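Local coordinates for protein Cif-like 1 (Burkholderia cenocepacia, PDB 7JQY) that probably acts as an epoxide hydrolase related to Cif, built on the alpha/beta hydrolase fold and assembled as an octamer, at residues Phe26-Ala31 with Ala86-Lys91; Leu38-Gly43 with Arg106-Gln111; Val51-Gly56 with His66-Leu71; His55-Thr60 with Ala223-Tyr228. The protein carries 1 engineered substitution. All coordinates share one frame; numbering follows the deposited sequence.

Contact 1: Phe26-Ala31 with Ala86-Lys91; sequences FSRRYA and AGESDK
The Arg28 side chain runs out extended through chi2 and then bends at chi3 (35°), while Glu88 folds at chi2 (-62°); together these turns bring the guanidinium and the carboxylate near each other at the surface. They do not form a direct salt bridge. Arg28 NH2 comes to 3.9 Å from Glu88 CG, and Glu88 OE1 sits 4.2 Å from Arg28 NH2 but well out of the guanidinium plane, the two flat groups being turned 71° apart. The direct attraction is therefore one of charge alone, and a water lies between them, accepting from Arg28 NH2 at 2.9 Å and probably donating to Glu88 OE1 at 3.0 Å. Both groups have firmer partners: Arg28 NE bonds to His39 and Glu88 OE1 forms a salt bridge with Lys196 of a second subunit, which places this network at an interface of the octamer.

Beside the charged pair, the Tyr30 ring turns its edge to the loop, with CE2 3.8 Å from Glu88 O and near the ring plane. Glu88 is presented by a type II' turn from Ala86 to Ser89, in which Gly87 takes the positive phi of the first corner. Lys91 closes the loop on itself, its NZ bonding Gly87 O at 2.8 Å and Ser89 O at 2.9 Å.

Strand 26-32 is the outermost strand of the sheet within this chain and pairs antiparallel with 37-43; the loop following strand 77-82 reaches back to this edge, held by Ser89 OG on the backbone of His39 and by Asp90 on Arg37.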
loop_
_atom_site.group_PDB
_atom_site.type_symbol
_atom_site.label_atom_id
_atom_site.label_comp_id
_atom_site.label_asym_id
_atom_site.label_seq_id
_atom_site.Cartn_x
_atom_site.Cartn_y
_atom_site.Cartn_z
ATOM N N PHE B 26 25.029 30.405 -9.058
ATOM C CA PHE B 26 24.284 29.878 -10.186
ATOM C C PHE B 26 22.817 30.170 -9.964
ATOM O O PHE B 26 22.389 30.437 -8.841
ATOM C CB PHE B 26 24.555 28.378 -10.366
ATOM C CG PHE B 26 25.983 28.084 -10.721
ATOM C CD1 PHE B 26 26.377 27.996 -12.047
ATOM C CD2 PHE B 26 26.933 27.910 -9.737
ATOM C CE1 PHE B 26 27.687 27.732 -12.382
ATOM C CE2 PHE B 26 28.251 27.648 -10.065
ATOM C CZ PHE B 26 28.628 27.561 -11.386
ATOM N N SER B 27 22.049 30.106 -11.045
ATOM C CA SER B 27 20.647 30.469 -11.003
ATOM C C SER B 27 19.860 29.459 -11.814
ATOM O O SER B 27 20.328 28.967 -12.842
ATOM C CB SER B 27 20.403 31.879 -11.566
ATOM O OG SER B 27 21.161 32.830 -10.852
ATOM N N ARG B 28 18.642 29.191 -11.366
ATOM C CA ARG B 28 17.727 28.334 -12.099
ATOM C C ARG B 28 16.915 29.207 -13.037
ATOM O O ARG B 28 16.379 30.241 -12.625
ATOM C CB ARG B 28 16.809 27.557 -11.148
ATOM C CG ARG B 28 17.553 26.702 -10.126
ATOM C CD ARG B 28 16.579 25.910 -9.291
ATOM N NE ARG B 28 15.446 25.507 -10.106
ATOM C CZ ARG B 28 14.275 25.119 -9.621
ATOM N NH1 ARG B 28 14.079 25.076 -8.311
ATOM N NH2 ARG B 28 13.298 24.782 -10.448
ATOM N N ARG B 29 16.811 28.778 -14.289
ATOM C CA ARG B 29 16.145 29.541 -15.328
ATOM C C ARG B 29 15.347 28.583 -16.196
ATOM O O ARG B 29 15.613 27.375 -16.244
ATOM C CB ARG B 29 17.162 30.295 -16.198
ATOM C CG ARG B 29 17.264 31.778 -15.977
ATOM C CD ARG B 29 17.976 32.117 -14.691
ATOM N NE ARG B 29 17.801 33.534 -14.370
ATOM C CZ ARG B 29 17.330 33.992 -13.211
ATOM N NH1 ARG B 29 17.146 33.162 -12.193
ATOM N NH2 ARG B 29 17.181 35.299 -13.020
ATOM N N TYR B 30 14.384 29.148 -16.910
ATOM C CA TYR B 30 13.568 28.418 -17.866
ATOM C C TYR B 30 13.717 29.063 -19.232
ATOM O O TYR B 30 13.956 30.270 -19.347
ATOM C CB TYR B 30 12.084 28.404 -17.487
ATOM C CG TYR B 30 11.731 27.583 -16.266
ATOM C CD1 TYR B 30 11.351 28.202 -15.081
ATOM C CD2 TYR B 30 11.744 26.198 -16.306
ATOM C CE1 TYR B 30 11.016 27.455 -13.955
ATOM C CE2 TYR B 30 11.409 25.447 -15.197
ATOM C CZ TYR B 30 11.042 26.079 -14.024
ATOM O OH TYR B 30 10.707 25.336 -12.914
ATOM N N ALA B 31 13.593 28.247 -20.270
ATOM C CA ALA B 31 13.562 28.739 -21.638
ATOM C C ALA B 31 12.336 28.155 -22.311
ATOM O O ALA B 31 12.189 26.933 -22.388
ATOM C CB ALA B 31 14.831 28.366 -22.401
ATOM N N ALA B 86 13.482 15.655 -18.759
ATOM C CA ALA B 86 14.275 15.393 -17.568
ATOM C C ALA B 86 14.235 16.538 -16.563
ATOM O O ALA B 86 14.128 17.710 -16.931
ATOM C CB ALA B 86 15.736 15.117 -17.944
ATOM N N GLY B 87 14.430 16.181 -15.293
ATOM C CA GLY B 87 14.553 17.193 -14.260
ATOM C C GLY B 87 13.292 18.032 -14.187
ATOM O O GLY B 87 12.170 17.514 -14.181
ATOM N N GLU B 88 13.481 19.348 -14.159
ATOM C CA GLU B 88 12.404 20.316 -14.075
ATOM C C GLU B 88 11.886 20.745 -15.443
ATOM O O GLU B 88 11.075 21.669 -15.528
ATOM C CB GLU B 88 12.880 21.533 -13.280
ATOM C CG GLU B 88 13.313 21.184 -11.868
ATOM C CD GLU B 88 12.164 20.614 -11.049
ATOM O OE1 GLU B 88 11.094 21.257 -10.975
ATOM O OE2 GLU B 88 12.326 19.513 -10.483
ATOM N N SER B 89 12.339 20.104 -16.512
ATOM C CA SER B 89 11.863 20.455 -17.837
ATOM C C SER B 89 10.506 19.810 -18.117
ATOM O O SER B 89 10.050 18.913 -17.398
ATOM C CB SER B 89 12.887 20.021 -18.880
ATOM O OG SER B 89 13.999 20.899 -18.853
ATOM N N ASP B 90 9.835 20.314 -19.156
ATOM C CA ASP B 90 8.559 19.745 -19.566
ATOM C C ASP B 90 8.744 18.308 -20.052
ATOM O O ASP B 90 9.839 17.892 -20.445
ATOM C CB ASP B 90 7.916 20.595 -20.659
ATOM C CG ASP B 90 7.281 21.863 -20.104
ATOM O OD1 ASP B 90 7.305 22.036 -18.860
ATOM O OD2 ASP B 90 6.789 22.681 -20.906
ATOM N N LYS B 91 7.643 17.545 -20.027
ATOM C CA LYS B 91 7.624 16.146 -20.454
ATOM C C LYS B 91 6.595 15.981 -21.565
ATOM O O LYS B 91 5.506 15.429 -21.340
ATOM C CB LYS B 91 7.310 15.202 -19.293
ATOM C CG LYS B 91 8.464 14.984 -18.325
ATOM C CD LYS B 91 8.330 15.888 -17.117
ATOM C CE LYS B 91 9.501 15.722 -16.155
ATOM N NZ LYS B 91 9.611 16.931 -15.274
HETATM O O HOH W 1 11.374 23.395 -8.842
#

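Contact 2: Leu38-Gly43 with Arg106-Gln111; sequences LHYVTG and RALVHQ
One methyl group, Leu108 CD1, makes the closest approach to both partners on the strand. It lies 3.8 Å from Tyr40 CD1 and 4.0 Å from Leu38 CB, so it settles between two residues whose side chains leave the same side of strand 37-43. Leu108 reaches them with CG anti to the backbone N (chi1 174°), which carries CD1 to the strand. Tyr40 answers with CG lodged between its own backbone N and carbonyl carbon (chi1 63°), and its ring crosses the leucine on a slant. The contact is wholly apolar, and all three residues are buried.

The next shell is of the same kind. Val79 of strand 77-82 touches both Tyr40 and Leu108, Val81 lies against Leu38, and Ala31 of the edge strand also packs on Leu108, so the leucine spans three adjacent strands. The strand itself is bonded through its backbone to both neighbours: Leu38 with Ala31 and Tyr40 with Arg29 on one side, His39 with Asp82 and Val41 with Ala80 on the other. On the helix, Arg106 forms a salt bridge and His110 a hydrogen bond with Glu139, away from the strand. Gln111 NE2 separately bonds to Gln32 O at the end of the edge strand.

Packing of a helix across the first strands of the sheet in this way is characteristic of the alpha/beta hydrolase fold: helix 98-111 follows strand 77-82 and leads into strand 117-122, covering the antiparallel margin of the sheet as it passes.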
loop_
_atom_site.group_PDB
_atom_site.type_symbol
_atom_site.label_atom_id
_atom_site.label_comp_id
_atom_site.label_asym_id
_atom_site.label_seq_id
_atom_site.Cartn_x
_atom_site.Cartn_y
_atom_site.Cartn_z
ATOM N N LEU B 38 12.215 24.235 -21.248
ATOM C CA LEU B 38 13.411 23.594 -20.724
ATOM C C LEU B 38 13.936 24.365 -19.520
ATOM O O LEU B 38 13.947 25.601 -19.515
ATOM C CB LEU B 38 14.523 23.495 -21.779
ATOM C CG LEU B 38 14.320 22.530 -22.948
ATOM C CD1 LEU B 38 15.660 22.232 -23.610
ATOM C CD2 LEU B 38 13.624 21.247 -22.517
ATOM N N HIS B 39 14.382 23.617 -18.512
ATOM C CA HIS B 39 14.999 24.147 -17.307
ATOM C C HIS B 39 16.514 24.024 -17.405
ATOM O O HIS B 39 17.037 23.038 -17.931
ATOM C CB HIS B 39 14.474 23.393 -16.081
ATOM C CG HIS B 39 15.198 23.702 -14.810
ATOM N ND1 HIS B 39 16.169 22.873 -14.290
ATOM C CD2 HIS B 39 15.071 24.729 -13.936
ATOM C CE1 HIS B 39 16.623 23.385 -13.160
ATOM N NE2 HIS B 39 15.972 24.511 -12.922
ATOM N N TYR B 40 17.223 25.032 -16.910
ATOM C CA TYR B 40 18.674 24.991 -16.944
ATOM C C TYR B 40 19.212 25.819 -15.798
ATOM O O TYR B 40 18.526 26.687 -15.247
ATOM C CB TYR B 40 19.256 25.494 -18.279
ATOM C CG TYR B 40 18.969 26.953 -18.588
ATOM C CD1 TYR B 40 17.711 27.356 -19.030
ATOM C CD2 TYR B 40 19.953 27.926 -18.433
ATOM C CE1 TYR B 40 17.439 28.691 -19.312
ATOM C CE2 TYR B 40 19.692 29.259 -18.714
ATOM C CZ TYR B 40 18.434 29.634 -19.150
ATOM O OH TYR B 40 18.171 30.956 -19.425
ATOM N N VAL B 41 20.454 25.532 -15.443
ATOM C CA VAL B 41 21.161 26.240 -14.387
ATOM C C VAL B 41 22.348 26.937 -15.029
ATOM O O VAL B 41 23.071 26.325 -15.826
ATOM C CB VAL B 41 21.596 25.273 -13.268
ATOM C CG1 VAL B 41 22.437 25.975 -12.227
ATOM C CG2 VAL B 41 20.366 24.674 -12.620
ATOM N N THR B 42 22.526 28.221 -14.723
ATOM C CA THR B 42 23.536 29.009 -15.410
ATOM C C THR B 42 24.294 29.897 -14.432
ATOM O O THR B 42 23.761 30.311 -13.398
ATOM C CB THR B 42 22.924 29.865 -16.525
ATOM O OG1 THR B 42 23.983 30.442 -17.297
ATOM C CG2 THR B 42 22.029 30.980 -15.944
ATOM N N GLY B 43 25.555 30.161 -14.771
ATOM C CA GLY B 43 26.439 31.015 -13.995
ATOM C C GLY B 43 27.678 31.360 -14.799
ATOM O O GLY B 43 27.865 30.901 -15.930
ATOM N N ARG B 106 19.806 23.611 -29.238
ATOM C CA ARG B 106 20.211 24.711 -30.104
ATOM C C ARG B 106 19.275 25.910 -29.964
ATOM O O ARG B 106 19.733 27.056 -29.922
ATOM C CB ARG B 106 20.275 24.234 -31.551
ATOM C CG ARG B 106 20.737 25.296 -32.515
ATOM C CD ARG B 106 21.017 24.688 -33.861
ATOM N NE ARG B 106 21.499 25.676 -34.813
ATOM C CZ ARG B 106 20.781 26.124 -35.835
ATOM N NH1 ARG B 106 19.516 25.739 -35.974
ATOM N NH2 ARG B 106 21.302 27.019 -36.665
ATOM N N ALA B 107 17.967 25.670 -29.895
ATOM C CA ALA B 107 17.026 26.782 -29.765
ATOM C C ALA B 107 17.253 27.556 -28.474
ATOM O O ALA B 107 17.175 28.789 -28.462
ATOM C CB ALA B 107 15.589 26.270 -29.835
ATOM N N LEU B 108 17.593 26.853 -27.389
ATOM C CA LEU B 108 17.850 27.514 -26.114
ATOM C C LEU B 108 19.149 28.313 -26.153
ATOM O O LEU B 108 19.221 29.413 -25.599
ATOM C CB LEU B 108 17.906 26.464 -24.997
ATOM C CG LEU B 108 18.302 26.850 -23.566
ATOM C CD1 LEU B 108 17.664 25.882 -22.575
ATOM C CD2 LEU B 108 19.810 26.894 -23.353
ATOM N N VAL B 109 20.182 27.778 -26.804
ATOM C CA VAL B 109 21.430 28.524 -26.943
ATOM C C VAL B 109 21.198 29.786 -27.761
ATOM O O VAL B 109 21.734 30.859 -27.452
ATOM C CB VAL B 109 22.518 27.643 -27.588
ATOM C CG1 VAL B 109 23.726 28.494 -27.954
ATOM C CG2 VAL B 109 22.910 26.494 -26.664
ATOM N N HIS B 110 20.405 29.675 -28.826
ATOM C CA HIS B 110 20.105 30.843 -29.643
ATOM C C HIS B 110 19.289 31.870 -28.868
ATOM O O HIS B 110 19.491 33.074 -29.043
ATOM C CB HIS B 110 19.401 30.402 -30.925
ATOM C CG HIS B 110 20.303 29.677 -31.877
ATOM N ND1 HIS B 110 20.117 29.692 -33.243
ATOM C CD2 HIS B 110 21.415 28.929 -31.657
ATOM C CE1 HIS B 110 21.067 28.977 -33.822
ATOM N NE2 HIS B 110 21.867 28.503 -32.882
ATOM N N GLN B 111 18.393 31.419 -27.986
ATOM C CA GLN B 111 17.628 32.364 -27.179
ATOM C C GLN B 111 18.511 33.099 -26.183
ATOM O O GLN B 111 18.184 34.225 -25.798
ATOM C CB GLN B 111 16.506 31.655 -26.422
ATOM C CG GLN B 111 15.288 31.327 -27.238
ATOM C CD GLN B 111 14.107 30.988 -26.351
ATOM O OE1 GLN B 111 14.170 31.162 -25.131
ATOM N NE2 GLN B 111 13.032 30.484 -26.954
#

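Contact 3: Val51-Gly56 with His66-Leu71; sequences VVLLHG and HVMPAL
Leu53 faces Met68 and Leu71 from strand 50-54. Its CB points toward the helix, and CG stands anti to the carbonyl carbon (chi1 -47°), dividing the two methyls between the two helical residues. CD1 reaches Met68 CG at 3.6 Å, the closest approach across the contact, where the side chains pass at a slant; beyond it the methionine methyl, CE, packs on Val41 of strand 37-43. Leu53 CD2 meets Leu71 CD1 tip to tip at 4.2 Å. Leu71 CD1 also touches Val51 CG1 at 3.9 Å, here with the side chains at about a right angle, so Leu71 bridges two residues on one side of the strand.

These four side chains are all buried and bring no polar atom into the interface. Just past the strand, His55 ND1 donates to Gly56 O at 2.9 Å, with the acceptor in the imidazole plane and an N-H...O angle of 160°, steadying the turn that leaves the strand.

The contact closes the first half of a beta-alpha-beta unit, strand 50-54, helix 68-73 and strand 77-82. Strand 50-54 runs parallel between 77-82 and 117-122; Val78 of the former lies against Leu53, Met68 and Leu71, Val120 of the latter against Leu53, and helix 291-303 covers Val67 and Ala70 of the helical segment.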
loop_
_atom_site.group_PDB
_atom_site.type_symbol
_atom_site.label_atom_id
_atom_site.label_comp_id
_atom_site.label_asym_id
_atom_site.label_seq_id
_atom_site.Cartn_x
_atom_site.Cartn_y
_atom_site.Cartn_z
ATOM N N VAL B 51 29.733 27.334 -22.329
ATOM C CA VAL B 51 29.947 25.900 -22.183
ATOM C C VAL B 51 28.610 25.275 -21.808
ATOM O O VAL B 51 28.063 25.566 -20.735
ATOM C CB VAL B 51 31.021 25.573 -21.134
ATOM C CG1 VAL B 51 31.254 24.071 -21.066
ATOM C CG2 VAL B 51 32.316 26.292 -21.467
ATOM N N VAL B 52 28.085 24.424 -22.687
ATOM C CA VAL B 52 26.828 23.720 -22.465
ATOM C C VAL B 52 27.146 22.311 -21.985
ATOM O O VAL B 52 27.986 21.612 -22.581
ATOM C CB VAL B 52 25.969 23.696 -23.740
ATOM C CG1 VAL B 52 24.749 22.839 -23.544
ATOM C CG2 VAL B 52 25.587 25.105 -24.129
ATOM N N LEU B 53 26.497 21.905 -20.893
ATOM C CA LEU B 53 26.691 20.598 -20.277
ATOM C C LEU B 53 25.383 19.828 -20.335
ATOM O O LEU B 53 24.341 20.340 -19.909
ATOM C CB LEU B 53 27.155 20.740 -18.820
ATOM C CG LEU B 53 28.296 21.733 -18.564
ATOM C CD1 LEU B 53 28.619 21.855 -17.098
ATOM C CD2 LEU B 53 29.527 21.298 -19.325
ATOM N N LEU B 54 25.435 18.605 -20.862
ATOM C CA LEU B 54 24.256 17.772 -21.060
ATOM C C LEU B 54 24.427 16.461 -20.300
ATOM O O LEU B 54 25.292 15.636 -20.646
ATOM C CB LEU B 54 24.013 17.508 -22.549
ATOM C CG LEU B 54 23.719 18.703 -23.469
ATOM C CD1 LEU B 54 23.583 18.229 -24.908
ATOM C CD2 LEU B 54 22.466 19.483 -23.031
ATOM N N HIS B 55 23.578 16.263 -19.292
ATOM C CA HIS B 55 23.525 15.063 -18.474
ATOM C C HIS B 55 22.934 13.894 -19.271
ATOM O O HIS B 55 22.562 14.018 -20.441
ATOM C CB HIS B 55 22.663 15.322 -17.242
ATOM C CG HIS B 55 21.228 15.539 -17.587
ATOM N ND1 HIS B 55 20.369 14.500 -17.871
ATOM C CD2 HIS B 55 20.514 16.676 -17.763
ATOM C CE1 HIS B 55 19.182 14.984 -18.181
ATOM N NE2 HIS B 55 19.243 16.304 -18.124
ATOM N N GLY B 56 22.804 12.746 -18.610
ATOM C CA GLY B 56 22.205 11.569 -19.198
ATOM C C GLY B 56 21.130 10.972 -18.303
ATOM O O GLY B 56 20.474 11.673 -17.521
ATOM N N HIS B 66 30.032 19.646 -9.450
ATOM C CA HIS B 66 31.429 19.833 -9.096
ATOM C C HIS B 66 32.269 20.320 -10.259
ATOM O O HIS B 66 33.450 20.619 -10.063
ATOM C CB HIS B 66 32.037 18.523 -8.577
ATOM C CG HIS B 66 31.404 18.022 -7.317
ATOM N ND1 HIS B 66 31.429 18.738 -6.140
ATOM C CD2 HIS B 66 30.723 16.880 -7.053
ATOM C CE1 HIS B 66 30.794 18.056 -5.203
ATOM N NE2 HIS B 66 30.358 16.924 -5.731
ATOM N N VAL B 67 31.681 20.440 -11.447
ATOM C CA VAL B 67 32.395 20.900 -12.626
ATOM C C VAL B 67 32.066 22.353 -12.959
ATOM O O VAL B 67 32.958 23.121 -13.317
ATOM C CB VAL B 67 32.083 19.965 -13.814
ATOM C CG1 VAL B 67 32.608 20.550 -15.114
ATOM C CG2 VAL B 67 32.700 18.582 -13.575
ATOM N N MET B 68 30.806 22.762 -12.796
ATOM C CA MET B 68 30.405 24.116 -13.188
ATOM C C MET B 68 31.134 25.236 -12.451
ATOM O O MET B 68 31.371 26.285 -13.078
ATOM C CB MET B 68 28.889 24.277 -13.017
ATOM C CG MET B 68 28.100 23.227 -13.758
ATOM S SD MET B 68 26.465 22.937 -13.057
ATOM C CE MET B 68 25.706 24.540 -13.314
ATOM N N PRO B 69 31.459 25.131 -11.155
ATOM C CA PRO B 69 32.193 26.241 -10.518
ATOM C C PRO B 69 33.538 26.525 -11.167
ATOM O O PRO B 69 33.842 27.685 -11.482
ATOM C CB PRO B 69 32.344 25.768 -9.065
ATOM C CG PRO B 69 31.240 24.819 -8.857
ATOM C CD PRO B 69 31.070 24.112 -10.162
ATOM N N ALA B 70 34.361 25.489 -11.368
ATOM C CA ALA B 70 35.686 25.692 -11.950
ATOM C C ALA B 70 35.598 26.221 -13.379
ATOM O O ALA B 70 36.430 27.033 -13.795
ATOM C CB ALA B 70 36.487 24.390 -11.898
ATOM N N LEU B 71 34.600 25.770 -14.151
ATOM C CA LEU B 71 34.432 26.293 -15.503
ATOM C C LEU B 71 34.086 27.773 -15.479
ATOM O O LEU B 71 34.652 28.568 -16.237
ATOM C CB LEU B 71 33.338 25.513 -16.239
ATOM C CG LEU B 71 33.683 24.113 -16.729
ATOM C CD1 LEU B 71 32.481 23.485 -17.396
ATOM C CD2 LEU B 71 34.863 24.188 -17.689
#

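Contact 4: His55-Thr60 with Ala223-Tyr228; sequences HGWPQT and AGFELY
Trp57 belongs to the His-Gly-X-Pro sequence of epoxide hydrolases of this fold, with the cis peptide bond before Pro58, and it carries the contact with helix 220-229. Its indole, swung away from the backbone N (chi1 -165°), is held between two rings. Pro58 CB sits over the centre of one face. On the opposite face Tyr228 stands edge-on in a T-shaped stack, its ring centroid 5.3 Å from that of the five-membered ring and the planes at 86°. Tyr228 CE2 and OH both touch: CE2 lies 3.8 Å from Trp57 CG, and OH, 3.3 Å from Trp57 CB, also nears CD2 and CE3.

The indole rim meets the helix too. Gly224 CA approaches Trp57 CD1 at 4.1 Å, near the indole plane; with no side chain there, the helix backbone comes up to the edge of the indole. Further out, Phe225 CE1 touches Trp57 CZ2 at 4.1 Å.

The turn bearing Trp57 is tied by two bonds between Gly56 and Gln59: Gln59 N to Gly56 O at 2.8 Å, and Gly56 N to Gln59 OE1 at 3.1 Å, the latter on a lone pair of the amide. Gly56 O thus receives a second donor besides His55 ND1. Trp57 N bonds to OG of the engineered Ser123, at the apparent nucleophile elbow, consistent with the oxyanion-hole role of this backbone in relatives.

The turn leaves strand 50-54 of the central sheet, whereas helix 220-229 lies in the largely helical insertion between strands 140-146 and 250-255; helix 178-183 packs on Phe225 and helix 205-215 on Pro58 and Thr60.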
loop_
_atom_site.group_PDB
_atom_site.type_symbol
_atom_site.label_atom_id
_atom_site.label_comp_id
_atom_site.label_asym_id
_atom_site.label_seq_id
_atom_site.Cartn_x
_atom_site.Cartn_y
_atom_site.Cartn_z
ATOM N N HIS B 55 23.578 16.263 -19.292
ATOM C CA HIS B 55 23.525 15.063 -18.474
ATOM C C HIS B 55 22.934 13.894 -19.271
ATOM O O HIS B 55 22.562 14.018 -20.441
ATOM C CB HIS B 55 22.663 15.322 -17.242
ATOM C CG HIS B 55 21.228 15.539 -17.587
ATOM N ND1 HIS B 55 20.369 14.500 -17.871
ATOM C CD2 HIS B 55 20.514 16.676 -17.763
ATOM C CE1 HIS B 55 19.182 14.984 -18.181
ATOM N NE2 HIS B 55 19.243 16.304 -18.124
ATOM N N GLY B 56 22.804 12.746 -18.610
ATOM C CA GLY B 56 22.205 11.569 -19.198
ATOM C C GLY B 56 21.130 10.972 -18.303
ATOM O O GLY B 56 20.474 11.673 -17.521
ATOM N N TRP B 57 20.930 9.655 -18.459
ATOM C CA TRP B 57 20.001 8.857 -17.665
ATOM C C TRP B 57 20.766 8.025 -16.644
ATOM O O TRP B 57 21.781 7.405 -16.988
ATOM C CB TRP B 57 19.171 7.922 -18.552
ATOM C CG TRP B 57 17.976 7.352 -17.843
ATOM C CD1 TRP B 57 16.684 7.824 -17.890
ATOM C CD2 TRP B 57 17.955 6.227 -16.954
ATOM N NE1 TRP B 57 15.872 7.056 -17.090
ATOM C CE2 TRP B 57 16.626 6.074 -16.502
ATOM C CE3 TRP B 57 18.933 5.336 -16.489
ATOM C CZ2 TRP B 57 16.251 5.065 -15.613
ATOM C CZ3 TRP B 57 18.560 4.338 -15.607
ATOM C CH2 TRP B 57 17.227 4.212 -15.178
ATOM N N PRO B 58 20.320 7.985 -15.374
ATOM C CA PRO B 58 19.184 8.718 -14.807
ATOM C C PRO B 58 19.656 9.969 -14.085
ATOM O O PRO B 58 19.811 9.941 -12.867
ATOM C CB PRO B 58 18.598 7.721 -13.813
ATOM C CG PRO B 58 19.832 6.903 -13.334
ATOM C CD PRO B 58 20.957 7.137 -14.352
ATOM N N GLN B 59 19.884 11.054 -14.812
ATOM C CA GLN B 59 20.546 12.218 -14.250
ATOM C C GLN B 59 19.745 13.480 -14.549
ATOM O O GLN B 59 18.727 13.458 -15.242
ATOM C CB GLN B 59 21.975 12.343 -14.793
ATOM C CG GLN B 59 22.762 11.020 -14.701
ATOM C CD GLN B 59 24.199 11.182 -15.111
ATOM O OE1 GLN B 59 24.500 11.647 -16.219
ATOM N NE2 GLN B 59 25.105 10.824 -14.214
ATOM N N THR B 60 20.210 14.578 -13.962
ATOM C CA THR B 60 19.756 15.928 -14.242
ATOM C C THR B 60 21.000 16.790 -14.348
ATOM O O THR B 60 22.126 16.284 -14.260
ATOM C CB THR B 60 18.835 16.462 -13.136
ATOM O OG1 THR B 60 19.586 16.535 -11.923
ATOM C CG2 THR B 60 17.601 15.588 -12.947
ATOM N N ALA B 223 9.056 9.809 -19.811
ATOM C CA ALA B 223 9.897 10.599 -20.699
ATOM C C ALA B 223 11.303 10.026 -20.762
ATOM O O ALA B 223 11.930 10.014 -21.829
ATOM C CB ALA B 223 9.940 12.051 -20.235
ATOM N N GLY B 224 11.829 9.578 -19.625
ATOM C CA GLY B 224 13.151 8.963 -19.633
ATOM C C GLY B 224 13.201 7.698 -20.471
ATOM O O GLY B 224 14.124 7.506 -21.260
ATOM N N PHE B 225 12.168 6.855 -20.367
ATOM C CA PHE B 225 12.165 5.594 -21.103
ATOM C C PHE B 225 11.964 5.800 -22.599
ATOM O O PHE B 225 12.389 4.956 -23.397
ATOM C CB PHE B 225 11.089 4.661 -20.548
ATOM C CG PHE B 225 11.370 4.183 -19.156
ATOM C CD1 PHE B 225 12.677 4.009 -18.722
ATOM C CD2 PHE B 225 10.330 3.922 -18.274
ATOM C CE1 PHE B 225 12.943 3.569 -17.431
ATOM C CE2 PHE B 225 10.586 3.493 -16.985
ATOM C CZ PHE B 225 11.897 3.314 -16.564
ATOM N N GLU B 226 11.291 6.886 -22.994
ATOM C CA GLU B 226 11.120 7.197 -24.409
ATOM C C GLU B 226 12.438 7.547 -25.091
ATOM O O GLU B 226 12.539 7.434 -26.320
ATOM C CB GLU B 226 10.130 8.356 -24.576
ATOM C CG GLU B 226 8.695 8.030 -24.167
ATOM C CD GLU B 226 8.024 7.017 -25.080
ATOM O OE1 GLU B 226 8.362 6.982 -26.283
ATOM O OE2 GLU B 226 7.160 6.254 -24.599
ATOM N N LEU B 227 13.445 7.982 -24.333
ATOM C CA LEU B 227 14.772 8.128 -24.915
ATOM C C LEU B 227 15.282 6.786 -25.423
ATOM O O LEU B 227 15.850 6.703 -26.518
ATOM C CB LEU B 227 15.751 8.689 -23.882
ATOM C CG LEU B 227 15.356 9.981 -23.172
ATOM C CD1 LEU B 227 16.199 10.212 -21.907
ATOM C CD2 LEU B 227 15.538 11.098 -24.151
ATOM N N TYR B 228 15.052 5.723 -24.645
ATOM C CA TYR B 228 15.458 4.368 -25.007
ATOM C C TYR B 228 14.545 3.767 -26.069
ATOM O O TYR B 228 14.995 2.959 -26.890
ATOM C CB TYR B 228 15.472 3.483 -23.757
ATOM C CG TYR B 228 16.532 3.877 -22.742
ATOM C CD1 TYR B 228 17.721 3.170 -22.647
ATOM C CD2 TYR B 228 16.341 4.957 -21.880
ATOM C CE1 TYR B 228 18.697 3.523 -21.735
ATOM C CE2 TYR B 228 17.309 5.316 -20.958
ATOM C CZ TYR B 228 18.489 4.591 -20.892
ATOM O OH TYR B 228 19.463 4.936 -19.989
#

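In the fold
Contacts 2, 3 and 4 are buried, whereas contact 1 lies at the surface and borders a second subunit. Their chemistry follows: charge, water and a turn in contact 1, aliphatic and phenolic packing in contact 2, aliphatic packing in contact 3, with Met68 taking part through CG, and aromatic stacking in contact 4. Contacts 1 to 3 all reach the same sheet; 1 and 2 sit on adjacent strands, joined by a probable hydrogen bond from Ala31 N to Leu38 O. Contact 3 is nested in the chain loops closed by both. Contacts 3 and 4 share His55 and Gly56: the continuous run 51-60 leads from the sheet to the apparent active site, the two centres lying about 17 Å apart.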